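Local structure of BH2621 protein (Bacillus halodurans, 2QML) at residues L8-V13 / A129-K134; K21-V27 / L72-N78; W38-V44 / L111-Q115; Y84-V90 / D105-L111. The protein is of uncharacterised function but has a GNAT fold and probably acts as an N-acyltransferase, perhaps in siderophore biosynthesis, passing fatty acyl groups to a lysine amino group. Residues are numbered along the deposited sequence.

Contact 1: L8-V13 / A129-K134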
# COMPACT_ATOMS: atom_id res chain seq x y z
N LEU A 8 -10.15 -6.62 -3.22
CA LEU A 8 -10.46 -5.28 -2.79
C LEU A 8 -11.11 -4.56 -3.96
O LEU A 8 -10.57 -4.53 -5.06
CB LEU A 8 -9.19 -4.57 -2.36
CG LEU A 8 -9.34 -3.13 -1.80
CD1 LEU A 8 -10.27 -3.12 -0.52
CD2 LEU A 8 -8.03 -2.46 -1.47
N ALA A 9 -12.28 -3.99 -3.76
CA ALA A 9 -12.97 -3.34 -4.85
C ALA A 9 -12.39 -1.99 -5.25
O ALA A 9 -11.91 -1.23 -4.41
CB ALA A 9 -14.45 -3.11 -4.46
N PRO A 10 -12.55 -1.64 -6.54
CA PRO A 10 -12.19 -0.29 -6.97
C PRO A 10 -13.09 0.76 -6.32
O PRO A 10 -14.25 0.45 -5.95
CB PRO A 10 -12.41 -0.33 -8.49
CG PRO A 10 -13.47 -1.28 -8.66
CD PRO A 10 -13.16 -2.38 -7.65
N PHE A 11 -12.55 1.97 -6.18
CA PHE A 11 -13.28 3.04 -5.55
C PHE A 11 -12.79 4.39 -6.00
O PHE A 11 -11.70 4.51 -6.52
CB PHE A 11 -13.24 2.91 -4.01
CG PHE A 11 -11.88 2.99 -3.42
CD1 PHE A 11 -11.09 1.87 -3.27
CD2 PHE A 11 -11.36 4.23 -3.02
CE1 PHE A 11 -9.79 1.98 -2.67
CE2 PHE A 11 -10.09 4.32 -2.45
CZ PHE A 11 -9.33 3.24 -2.30
N GLU A 12 -13.62 5.39 -5.83
CA GLU A 12 -13.29 6.77 -6.12
C GLU A 12 -13.86 7.66 -5.01
O GLU A 12 -15.05 7.59 -4.68
CB GLU A 12 -13.76 7.21 -7.49
CG GLU A 12 -13.53 8.72 -7.72
CD GLU A 12 -14.00 9.23 -9.04
OE1 GLU A 12 -14.42 8.43 -9.91
OE2 GLU A 12 -14.03 10.49 -9.16
N VAL A 13 -13.01 8.51 -4.44
CA VAL A 13 -13.44 9.43 -3.39
C VAL A 13 -12.89 10.81 -3.65
O VAL A 13 -11.89 11.00 -4.36
CB VAL A 13 -13.01 8.97 -1.97
CG1 VAL A 13 -13.63 7.58 -1.67
CG2 VAL A 13 -11.44 8.97 -1.80
N ALA A 129 -7.28 6.66 2.29
CA ALA A 129 -8.43 6.17 1.51
C ALA A 129 -8.46 4.64 1.33
O ALA A 129 -9.49 3.98 1.55
CB ALA A 129 -8.50 6.88 0.11
N ILE A 130 -7.34 4.07 0.91
CA ILE A 130 -7.28 2.63 0.69
C ILE A 130 -7.39 1.88 2.02
O ILE A 130 -8.03 0.82 2.05
CB ILE A 130 -6.07 2.24 -0.15
CG1 ILE A 130 -6.24 0.79 -0.66
CG2 ILE A 130 -4.73 2.45 0.63
CD1 ILE A 130 -5.21 0.28 -1.68
N MSE A 131 -6.79 2.40 3.10
CA MSE A 131 -6.94 1.76 4.42
C MSE A 131 -8.41 1.72 4.83
O MSE A 131 -8.89 0.70 5.31
CB MSE A 131 -6.14 2.48 5.48
CG MSE A 131 -4.65 2.26 5.34
SE MSE A 131 -3.67 3.28 6.68
CE MSE A 131 -4.26 2.20 8.23
N GLN A 132 -9.10 2.84 4.66
CA GLN A 132 -10.50 2.91 4.99
C GLN A 132 -11.30 1.83 4.23
O GLN A 132 -12.11 1.12 4.83
CB GLN A 132 -11.05 4.33 4.71
CG GLN A 132 -12.47 4.56 5.18
CD GLN A 132 -12.62 4.39 6.68
OE1 GLN A 132 -12.53 3.27 7.24
NE2 GLN A 132 -12.84 5.50 7.36
N GLN A 133 -11.03 1.66 2.95
CA GLN A 133 -11.79 0.67 2.18
C GLN A 133 -11.41 -0.79 2.53
O GLN A 133 -12.21 -1.70 2.44
CB GLN A 133 -11.71 0.96 0.67
CG GLN A 133 -12.04 2.43 0.22
CD GLN A 133 -13.04 3.23 1.13
OE1 GLN A 133 -14.14 2.76 1.55
NE2 GLN A 133 -12.65 4.46 1.40
N LYS A 134 -10.17 -1.03 2.94
CA LYS A 134 -9.76 -2.32 3.43
C LYS A 134 -10.43 -2.63 4.78
O LYS A 134 -10.84 -3.76 5.02
CB LYS A 134 -8.26 -2.39 3.55
CG LYS A 134 -7.51 -2.51 2.20
CD LYS A 134 -6.01 -2.21 2.26
CE LYS A 134 -5.25 -3.14 3.15
NZ LYS A 134 -5.29 -4.51 2.70
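This is apolar strand-on-helix packing at one edge of the GNAT fold. The N-terminal segment 8-13 leads into the outermost strand 11-15 of the mixed sheet, and 129-134 belongs to helix 123-135, which lies across that sheet. The axes of strand 11-13 and helix 129-134 approach to 10.2 Å at 127°, so the strand runs obliquely against the helix. No hydrogen bond links the segments. Leu8, Phe11 and Val13 all point toward the helix. Leu8 CD2 sits 3.8 Å from Ile130 CG1 and 3.7 Å from Lys134 CG. Lys134 NZ itself turns to Ser87, Gln106 and Gly107 in the sheet. At the far end, Val13 CG2 meets Ala129 CB at 4.1 Å. Phe11 fills the middle and also stacks on Phe24 of the neighbouring strand. Phe11 CZ is 4.0 Å from Ile130 CB and Phe11 CE2 4.0 Å from Ala129 CB. Gln133 lies over the ring in a CH-pi contact, with CG 3.5 Å from the Phe11 centroid and only 4° off the ring normal.

Contact 2: K21-V27 / L72-N78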
# COMPACT_ATOMS: atom_id res chain seq x y z
N LYS A 21 -9.56 14.43 -6.46
CA LYS A 21 -10.29 13.19 -6.69
C LYS A 21 -9.26 12.07 -6.59
O LYS A 21 -8.24 12.12 -7.29
CB LYS A 21 -10.92 13.25 -8.08
CG LYS A 21 -11.42 12.00 -8.69
CD LYS A 21 -11.78 12.24 -10.20
CE LYS A 21 -12.52 13.56 -10.41
NZ LYS A 21 -13.12 13.67 -11.82
N LEU A 22 -9.51 11.10 -5.72
CA LEU A 22 -8.67 9.93 -5.57
C LEU A 22 -9.41 8.75 -6.16
O LEU A 22 -10.55 8.49 -5.82
CB LEU A 22 -8.39 9.63 -4.11
CG LEU A 22 -7.95 10.81 -3.22
CD1 LEU A 22 -7.62 10.27 -1.83
CD2 LEU A 22 -6.82 11.57 -3.85
N SER A 23 -8.76 8.05 -7.05
CA SER A 23 -9.41 6.86 -7.59
C SER A 23 -8.43 5.69 -7.72
O SER A 23 -7.26 5.83 -8.07
CB SER A 23 -10.09 7.12 -8.89
OG SER A 23 -9.26 7.68 -9.84
N PHE A 24 -8.98 4.55 -7.36
CA PHE A 24 -8.23 3.28 -7.31
C PHE A 24 -8.92 2.24 -8.17
O PHE A 24 -10.12 1.99 -8.03
CB PHE A 24 -8.17 2.77 -5.89
CG PHE A 24 -7.24 3.52 -4.98
CD1 PHE A 24 -7.61 4.76 -4.48
CD2 PHE A 24 -6.06 2.96 -4.56
CE1 PHE A 24 -6.78 5.45 -3.58
CE2 PHE A 24 -5.20 3.66 -3.68
CZ PHE A 24 -5.56 4.90 -3.21
N ARG A 25 -8.16 1.61 -9.05
CA ARG A 25 -8.68 0.61 -9.95
C ARG A 25 -7.79 -0.60 -9.93
O ARG A 25 -6.62 -0.51 -9.59
CB ARG A 25 -8.78 1.14 -11.38
CG ARG A 25 -7.47 1.56 -12.05
CD ARG A 25 -7.61 1.77 -13.52
NE ARG A 25 -6.37 2.20 -14.16
CZ ARG A 25 -5.40 1.36 -14.54
NH1 ARG A 25 -5.49 0.09 -14.26
NH2 ARG A 25 -4.31 1.82 -15.13
N HIS A 26 -8.34 -1.72 -10.35
CA HIS A 26 -7.58 -2.94 -10.50
C HIS A 26 -6.56 -2.78 -11.60
O HIS A 26 -6.81 -2.19 -12.67
CB HIS A 26 -8.46 -4.16 -10.80
CG HIS A 26 -9.28 -4.62 -9.64
ND1 HIS A 26 -10.31 -5.51 -9.78
CD2 HIS A 26 -9.33 -4.20 -8.35
CE1 HIS A 26 -10.88 -5.71 -8.61
NE2 HIS A 26 -10.30 -4.94 -7.71
N VAL A 27 -5.36 -3.26 -11.31
CA VAL A 27 -4.34 -3.36 -12.32
C VAL A 27 -4.77 -4.42 -13.40
O VAL A 27 -5.45 -5.42 -13.10
CB VAL A 27 -3.00 -3.74 -11.67
CG1 VAL A 27 -1.98 -4.20 -12.72
CG2 VAL A 27 -2.45 -2.59 -10.77
N LEU A 72 -4.07 -6.13 -6.74
CA LEU A 72 -3.16 -5.10 -7.25
C LEU A 72 -3.96 -3.94 -7.74
O LEU A 72 -4.89 -4.13 -8.58
CB LEU A 72 -2.30 -5.61 -8.40
CG LEU A 72 -1.07 -6.43 -8.00
CD1 LEU A 72 -1.38 -7.60 -7.04
CD2 LEU A 72 -0.38 -6.94 -9.27
N MSE A 73 -3.60 -2.73 -7.31
CA MSE A 73 -4.30 -1.54 -7.76
C MSE A 73 -3.40 -0.40 -8.15
O MSE A 73 -2.26 -0.25 -7.64
CB MSE A 73 -5.26 -1.03 -6.68
CG MSE A 73 -6.12 -2.10 -6.06
SE MSE A 73 -7.34 -1.33 -4.79
CE MSE A 73 -8.92 -1.11 -5.86
N VAL A 74 -3.94 0.45 -9.02
CA VAL A 74 -3.33 1.68 -9.42
C VAL A 74 -4.12 2.74 -8.69
O VAL A 74 -5.38 2.71 -8.76
CB VAL A 74 -3.44 1.91 -10.92
CG1 VAL A 74 -3.15 3.40 -11.26
CG2 VAL A 74 -2.49 0.96 -11.63
N GLY A 75 -3.47 3.70 -8.04
CA GLY A 75 -4.12 4.84 -7.43
C GLY A 75 -3.78 6.10 -8.26
O GLY A 75 -2.65 6.27 -8.73
N ALA A 76 -4.78 6.94 -8.46
CA ALA A 76 -4.69 8.12 -9.28
C ALA A 76 -5.19 9.37 -8.57
O ALA A 76 -6.03 9.29 -7.67
CB ALA A 76 -5.49 7.90 -10.59
N ILE A 77 -4.63 10.52 -8.94
CA ILE A 77 -5.06 11.80 -8.40
C ILE A 77 -5.53 12.60 -9.60
O ILE A 77 -4.78 12.80 -10.55
CB ILE A 77 -3.93 12.52 -7.65
CG1 ILE A 77 -3.44 11.67 -6.47
CG2 ILE A 77 -4.42 13.90 -7.17
CD1 ILE A 77 -2.14 12.18 -5.85
N ASN A 78 -6.80 12.97 -9.57
CA ASN A 78 -7.43 13.66 -10.67
C ASN A 78 -7.25 12.91 -11.99
O ASN A 78 -6.98 13.50 -13.04
CB ASN A 78 -6.94 15.10 -10.76
CG ASN A 78 -7.53 15.98 -9.68
OD1 ASN A 78 -8.40 15.59 -8.90
ND2 ASN A 78 -7.11 17.22 -9.70
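Seven hydrogen bonds join these two antiparallel strands. The shortest is Ala76 N to Ser23 O at 2.7 Å, returned by Ser23 N to Ala76 O at 3.1 Å. The next pair has Arg25 N to Val74 O at 3.0 Å and Val74 N to Arg25 O at 2.9 Å. Beyond them Val27 N reaches Leu72 O at 2.9 Å. At the other end Asn78 N bonds Lys21 O at 2.8 Å, and Asn78 OD1 accepts from Lys21 N at 2.9 Å. Leu22, Phe24 and Ile77 share one face. There the Phe24 ring covers Gly75, whose CA is 4.1 Å from the ring centroid in a CH-pi contact. Ser23, Arg25, Val74 and Ala76 share the other face, where the Arg25 guanidinium lies over Val74 CG2 and pairs with Asp31. Val27 CG2 packs 3.7 Å from Val74 CG2. Strands 20-26 and 70-77 are sheet neighbours, although the helical region 32-65 separates them in the chain, as in the beta-alpha-alpha-beta start of the GNAT fold.

Contact 3: W38-V44 / L111-Q115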
# COMPACT_ATOMS: atom_id res chain seq x y z
N TRP A 38 7.79 2.53 -13.47
CA TRP A 38 7.82 2.87 -12.05
C TRP A 38 8.82 2.03 -11.26
O TRP A 38 9.52 2.56 -10.37
CB TRP A 38 6.44 2.75 -11.37
CG TRP A 38 5.39 3.63 -11.97
CD1 TRP A 38 5.57 4.64 -12.82
CD2 TRP A 38 3.99 3.65 -11.63
NE1 TRP A 38 4.37 5.26 -13.12
CE2 TRP A 38 3.39 4.69 -12.39
CE3 TRP A 38 3.20 2.92 -10.76
CZ2 TRP A 38 2.03 4.97 -12.32
CZ3 TRP A 38 1.85 3.20 -10.72
CH2 TRP A 38 1.29 4.20 -11.49
N MSE A 39 8.92 0.73 -11.61
CA MSE A 39 9.86 -0.19 -11.00
C MSE A 39 11.33 0.13 -11.29
O MSE A 39 12.20 -0.44 -10.64
CB MSE A 39 9.56 -1.63 -11.41
CG MSE A 39 8.28 -2.16 -10.80
SE MSE A 39 8.04 -1.85 -8.86
CE MSE A 39 6.41 -2.92 -8.55
N HIS A 40 11.57 0.97 -12.27
CA HIS A 40 12.90 1.43 -12.60
C HIS A 40 13.21 2.81 -11.98
O HIS A 40 14.27 3.37 -12.19
CB HIS A 40 13.13 1.38 -14.12
CG HIS A 40 13.40 -0.00 -14.62
ND1 HIS A 40 14.69 -0.46 -14.86
CD2 HIS A 40 12.58 -1.05 -14.87
CE1 HIS A 40 14.63 -1.72 -15.26
NE2 HIS A 40 13.38 -2.12 -15.25
N GLU A 41 12.30 3.38 -11.21
CA GLU A 41 12.58 4.66 -10.56
C GLU A 41 13.57 4.45 -9.42
O GLU A 41 13.44 3.50 -8.63
CB GLU A 41 11.29 5.28 -10.02
CG GLU A 41 10.34 5.76 -11.11
CD GLU A 41 10.78 7.02 -11.80
OE1 GLU A 41 11.64 7.76 -11.26
OE2 GLU A 41 10.25 7.27 -12.89
N GLU A 42 14.50 5.40 -9.26
CA GLU A 42 15.55 5.28 -8.25
C GLU A 42 15.01 5.23 -6.85
O GLU A 42 15.59 4.55 -6.01
CB GLU A 42 16.61 6.40 -8.38
CG GLU A 42 17.53 6.27 -9.61
CD GLU A 42 18.30 4.95 -9.70
OE1 GLU A 42 18.77 4.43 -8.66
OE2 GLU A 42 18.42 4.42 -10.83
N HIS A 43 13.90 5.91 -6.56
CA HIS A 43 13.32 5.87 -5.21
C HIS A 43 12.56 4.57 -4.89
O HIS A 43 12.19 4.33 -3.77
CB HIS A 43 12.42 7.08 -4.98
CG HIS A 43 11.22 7.13 -5.87
ND1 HIS A 43 11.27 7.64 -7.15
CD2 HIS A 43 9.94 6.78 -5.65
CE1 HIS A 43 10.08 7.55 -7.70
NE2 HIS A 43 9.25 7.02 -6.82
N VAL A 44 12.27 3.77 -5.92
CA VAL A 44 11.53 2.53 -5.78
C VAL A 44 12.43 1.29 -5.72
O VAL A 44 12.20 0.40 -4.89
CB VAL A 44 10.52 2.39 -6.97
CG1 VAL A 44 9.84 1.00 -7.00
CG2 VAL A 44 9.48 3.52 -6.97
N LEU A 111 3.74 2.03 -3.40
CA LEU A 111 4.77 2.90 -3.96
C LEU A 111 4.10 4.03 -4.73
O LEU A 111 3.00 3.82 -5.29
CB LEU A 111 5.72 2.13 -4.87
CG LEU A 111 5.23 1.58 -6.22
CD1 LEU A 111 5.29 2.60 -7.41
CD2 LEU A 111 6.02 0.34 -6.60
N ILE A 112 4.76 5.18 -4.75
CA ILE A 112 4.47 6.29 -5.63
C ILE A 112 5.49 6.17 -6.75
O ILE A 112 6.69 6.10 -6.52
CB ILE A 112 4.48 7.67 -4.94
CG1 ILE A 112 3.25 7.81 -4.03
CG2 ILE A 112 4.46 8.77 -5.98
CD1 ILE A 112 3.17 9.16 -3.23
N GLY A 113 5.01 6.11 -7.99
CA GLY A 113 5.86 5.90 -9.17
C GLY A 113 6.52 7.16 -9.72
O GLY A 113 7.72 7.35 -9.57
N PRO A 114 5.73 8.03 -10.36
CA PRO A 114 6.32 9.24 -10.96
C PRO A 114 6.86 10.21 -9.93
O PRO A 114 6.22 10.52 -8.91
CB PRO A 114 5.13 9.86 -11.72
CG PRO A 114 4.14 8.83 -11.79
CD PRO A 114 4.29 7.93 -10.61
N GLN A 115 8.09 10.67 -10.19
CA GLN A 115 8.75 11.65 -9.33
C GLN A 115 7.92 12.89 -9.12
O GLN A 115 7.97 13.48 -8.02
CB GLN A 115 10.07 12.06 -9.93
CG GLN A 115 11.06 10.94 -9.90
CD GLN A 115 12.36 11.35 -10.51
OE1 GLN A 115 12.87 12.45 -10.25
NE2 GLN A 115 12.90 10.50 -11.36
O HOH W 1 9.45 9.91 -12.83
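Leu111 and the Trp38 indole form the apolar centre. Leu111 CD2 touches Met39 SE at 3.7 Å and Val44 CG1 at 3.9 Å, while Leu111 CD1 lies 4.0 Å from Trp38 CE3. The indole then lies flat on Gly113 and Pro114. Gly113 CA is 3.8 Å and Pro114 CD 4.0 Å from the centroid of the five-membered ring of Trp38, both CH-pi contacts over the face. A side chain at Gly113 would run into the indole, so the glycine lets the backbones approach to 4.6 Å between Trp38 CA and Gly113 CA. Further out, His43 NE2 donates to Ile112 O at 2.7 Å. At the exposed edge Gln115 NE2 donates to Glu41 OE1 at 3.0 Å. A water connects the same two residues, 2.8 Å from Glu41 OE2 and 3.1 Å from Gln115 N. A type I beta turn, Trp38 to Glu41, folds the chain after helix 32-38. The whole is a loop packed against the end of strand 106-112, a central strand of the GNAT sheet.

Contact 4: Y84-V90 / D105-L111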
# COMPACT_ATOMS: atom_id res chain seq x y z
N TYR A 84 1.06 2.49 -6.97
CA TYR A 84 0.82 1.06 -7.11
C TYR A 84 0.66 0.50 -5.70
O TYR A 84 1.42 0.86 -4.79
CB TYR A 84 1.93 0.39 -7.95
CG TYR A 84 1.95 -1.13 -7.94
CD1 TYR A 84 1.14 -1.89 -8.79
CD2 TYR A 84 2.80 -1.81 -7.08
CE1 TYR A 84 1.18 -3.27 -8.79
CE2 TYR A 84 2.85 -3.18 -7.10
CZ TYR A 84 2.01 -3.90 -7.94
OH TYR A 84 2.06 -5.26 -7.94
N TRP A 85 -0.27 -0.43 -5.58
CA TRP A 85 -0.69 -0.97 -4.31
C TRP A 85 -0.92 -2.47 -4.41
O TRP A 85 -1.49 -2.98 -5.39
CB TRP A 85 -2.01 -0.29 -3.84
CG TRP A 85 -1.96 1.20 -3.89
CD1 TRP A 85 -2.02 1.99 -5.02
CD2 TRP A 85 -1.74 2.07 -2.80
NE1 TRP A 85 -1.89 3.25 -4.69
CE2 TRP A 85 -1.68 3.38 -3.34
CE3 TRP A 85 -1.58 1.90 -1.42
CZ2 TRP A 85 -1.49 4.52 -2.56
CZ3 TRP A 85 -1.43 3.03 -0.63
CH2 TRP A 85 -1.37 4.31 -1.21
N GLU A 86 -0.44 -3.20 -3.41
CA GLU A 86 -0.76 -4.61 -3.25
C GLU A 86 -1.46 -4.70 -1.88
O GLU A 86 -0.89 -4.49 -0.85
CB GLU A 86 0.47 -5.49 -3.34
CG GLU A 86 1.14 -5.44 -4.68
CD GLU A 86 2.46 -6.21 -4.74
OE1 GLU A 86 2.93 -6.72 -3.69
OE2 GLU A 86 3.03 -6.28 -5.87
N SER A 87 -2.72 -5.05 -1.92
CA SER A 87 -3.57 -5.32 -0.76
C SER A 87 -3.68 -6.85 -0.57
O SER A 87 -4.07 -7.58 -1.49
CB SER A 87 -4.93 -4.68 -0.97
OG SER A 87 -5.82 -5.04 0.03
N TYR A 88 -3.37 -7.38 0.63
CA TYR A 88 -3.35 -8.82 0.81
C TYR A 88 -3.86 -9.29 2.17
O TYR A 88 -3.99 -8.50 3.08
CB TYR A 88 -1.91 -9.34 0.56
CG TYR A 88 -0.87 -8.82 1.54
CD1 TYR A 88 -0.61 -9.51 2.70
CD2 TYR A 88 -0.13 -7.65 1.28
CE1 TYR A 88 0.33 -9.03 3.63
CE2 TYR A 88 0.81 -7.18 2.22
CZ TYR A 88 1.03 -7.89 3.36
OH TYR A 88 1.96 -7.47 4.31
N TRP A 89 -4.21 -10.59 2.21
CA TRP A 89 -4.57 -11.28 3.44
C TRP A 89 -3.31 -11.80 4.09
O TRP A 89 -2.49 -12.50 3.47
CB TRP A 89 -5.50 -12.46 3.17
CG TRP A 89 -6.83 -12.07 2.61
CD1 TRP A 89 -7.26 -12.25 1.30
CD2 TRP A 89 -7.92 -11.43 3.29
NE1 TRP A 89 -8.54 -11.79 1.16
CE2 TRP A 89 -8.97 -11.28 2.36
CE3 TRP A 89 -8.13 -11.00 4.61
CZ2 TRP A 89 -10.17 -10.69 2.70
CZ3 TRP A 89 -9.32 -10.44 4.94
CH2 TRP A 89 -10.35 -10.29 3.99
N VAL A 90 -3.14 -11.45 5.37
CA VAL A 90 -1.96 -11.89 6.10
C VAL A 90 -1.87 -13.42 6.10
O VAL A 90 -0.77 -13.96 5.89
CB VAL A 90 -1.93 -11.36 7.54
CG1 VAL A 90 -0.86 -12.12 8.40
CG2 VAL A 90 -1.68 -9.85 7.56
N ASP A 105 -6.70 -10.53 9.38
CA ASP A 105 -5.74 -9.45 9.29
C ASP A 105 -5.37 -9.24 7.83
O ASP A 105 -5.25 -10.19 7.08
CB ASP A 105 -4.46 -9.77 10.07
CG ASP A 105 -4.63 -9.73 11.59
OD1 ASP A 105 -5.68 -9.34 12.10
OD2 ASP A 105 -3.59 -10.02 12.25
N GLN A 106 -5.13 -7.99 7.46
CA GLN A 106 -4.73 -7.64 6.13
C GLN A 106 -3.39 -6.90 6.18
O GLN A 106 -2.95 -6.42 7.23
CB GLN A 106 -5.80 -6.76 5.43
CG GLN A 106 -7.17 -7.41 5.25
CD GLN A 106 -8.09 -6.45 4.58
OE1 GLN A 106 -7.68 -5.75 3.70
NE2 GLN A 106 -9.34 -6.42 4.98
N GLY A 107 -2.77 -6.81 5.02
CA GLY A 107 -1.55 -6.07 4.81
C GLY A 107 -1.56 -5.20 3.59
O GLY A 107 -2.48 -5.29 2.76
N ILE A 108 -0.58 -4.31 3.50
CA ILE A 108 -0.48 -3.37 2.41
C ILE A 108 0.96 -3.15 1.97
O ILE A 108 1.89 -3.06 2.81
CB ILE A 108 -1.15 -2.02 2.75
CG1 ILE A 108 -1.33 -1.15 1.47
CG2 ILE A 108 -0.44 -1.29 3.93
CD1 ILE A 108 -2.34 -1.75 0.45
N HIS A 109 1.17 -3.18 0.66
CA HIS A 109 2.42 -2.77 0.05
C HIS A 109 2.07 -1.59 -0.85
O HIS A 109 0.98 -1.56 -1.44
CB HIS A 109 3.10 -3.83 -0.78
CG HIS A 109 3.42 -5.09 -0.04
ND1 HIS A 109 4.36 -5.13 0.98
CD2 HIS A 109 3.07 -6.37 -0.29
CE1 HIS A 109 4.49 -6.39 1.38
NE2 HIS A 109 3.67 -7.14 0.68
N LEU A 110 2.98 -0.62 -1.00
CA LEU A 110 2.69 0.56 -1.83
C LEU A 110 3.93 1.24 -2.35
O LEU A 110 5.03 1.06 -1.83
CB LEU A 110 1.88 1.57 -1.01
CG LEU A 110 2.55 2.25 0.20
CD1 LEU A 110 3.30 3.55 -0.24
CD2 LEU A 110 1.61 2.59 1.36
N LEU A 111 3.74 2.03 -3.40
CA LEU A 111 4.77 2.90 -3.96
C LEU A 111 4.10 4.03 -4.73
O LEU A 111 3.00 3.82 -5.29
CB LEU A 111 5.72 2.13 -4.87
CG LEU A 111 5.23 1.58 -6.22
CD1 LEU A 111 5.29 2.60 -7.41
CD2 LEU A 111 6.02 0.34 -6.60
O HOH W 2 2.88 -5.05 4.27
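Tyr84 opens a regular antiparallel pairing of strands 80-89 and 106-112 in the middle of the GNAT sheet. Tyr84 N and O both bond Leu111, each at 2.9 Å from the facing backbone O or N. The Tyr84 hydroxyl OH donates to Glu86 OE2 at 2.5 Å. Trp85 lies on the opposite face, toward helix 123-135, where its CE3 is 3.5 Å from Leu110 CB. The indole also meets Phe24. Glu86 forms the next hydrogen-bonded pair with His109, N to O and O to N both at 2.9 Å. A glycerol, probably from the crystallisation liquor, bonds His109 ND1 and Leu110 N. Ser87 faces Ile108, and its OG bonds Lys134 of the helix. Tyr88 pairs with Gly107, Gly107 N to Tyr88 O being 2.8 Å. Gly107 CA lies 3.7 Å from the centroid of the Tyr88 ring, a CH-pi contact over its face; a CB on Gly107 would clash with the ring. A water ties Tyr88 back to the other strand, 2.6 Å from Tyr88 OH and 2.7 Å from Ile108 O. Trp89 CZ3 packs 3.7 Å from Gln106 CG. Val90 N ends the ladder on Asp105 O at 3.0 Å.

Overall arrangement
From the N terminus, segment 8-13 opens contact 1, which closes only at helix 123-135 and encloses the other three. Segment 21-27 follows and opens contact 2. Segment 38-44 opens contact 3 before contact 2 closes at 72-78, so these two loops cross. Contact 4 comes after contact 2 in series and is nested inside contact 3; the two share Leu111. Strands 11-15, 20-26, 70-77, 80-89 and 106-112 lie side by side in that order. Contacts 2 and 4 pair strands within this sheet and are joined by Met73 N to Trp85 O. Contact 1 ties its edge strand to the helix, and contact 3 ties a loop to strand 106-112.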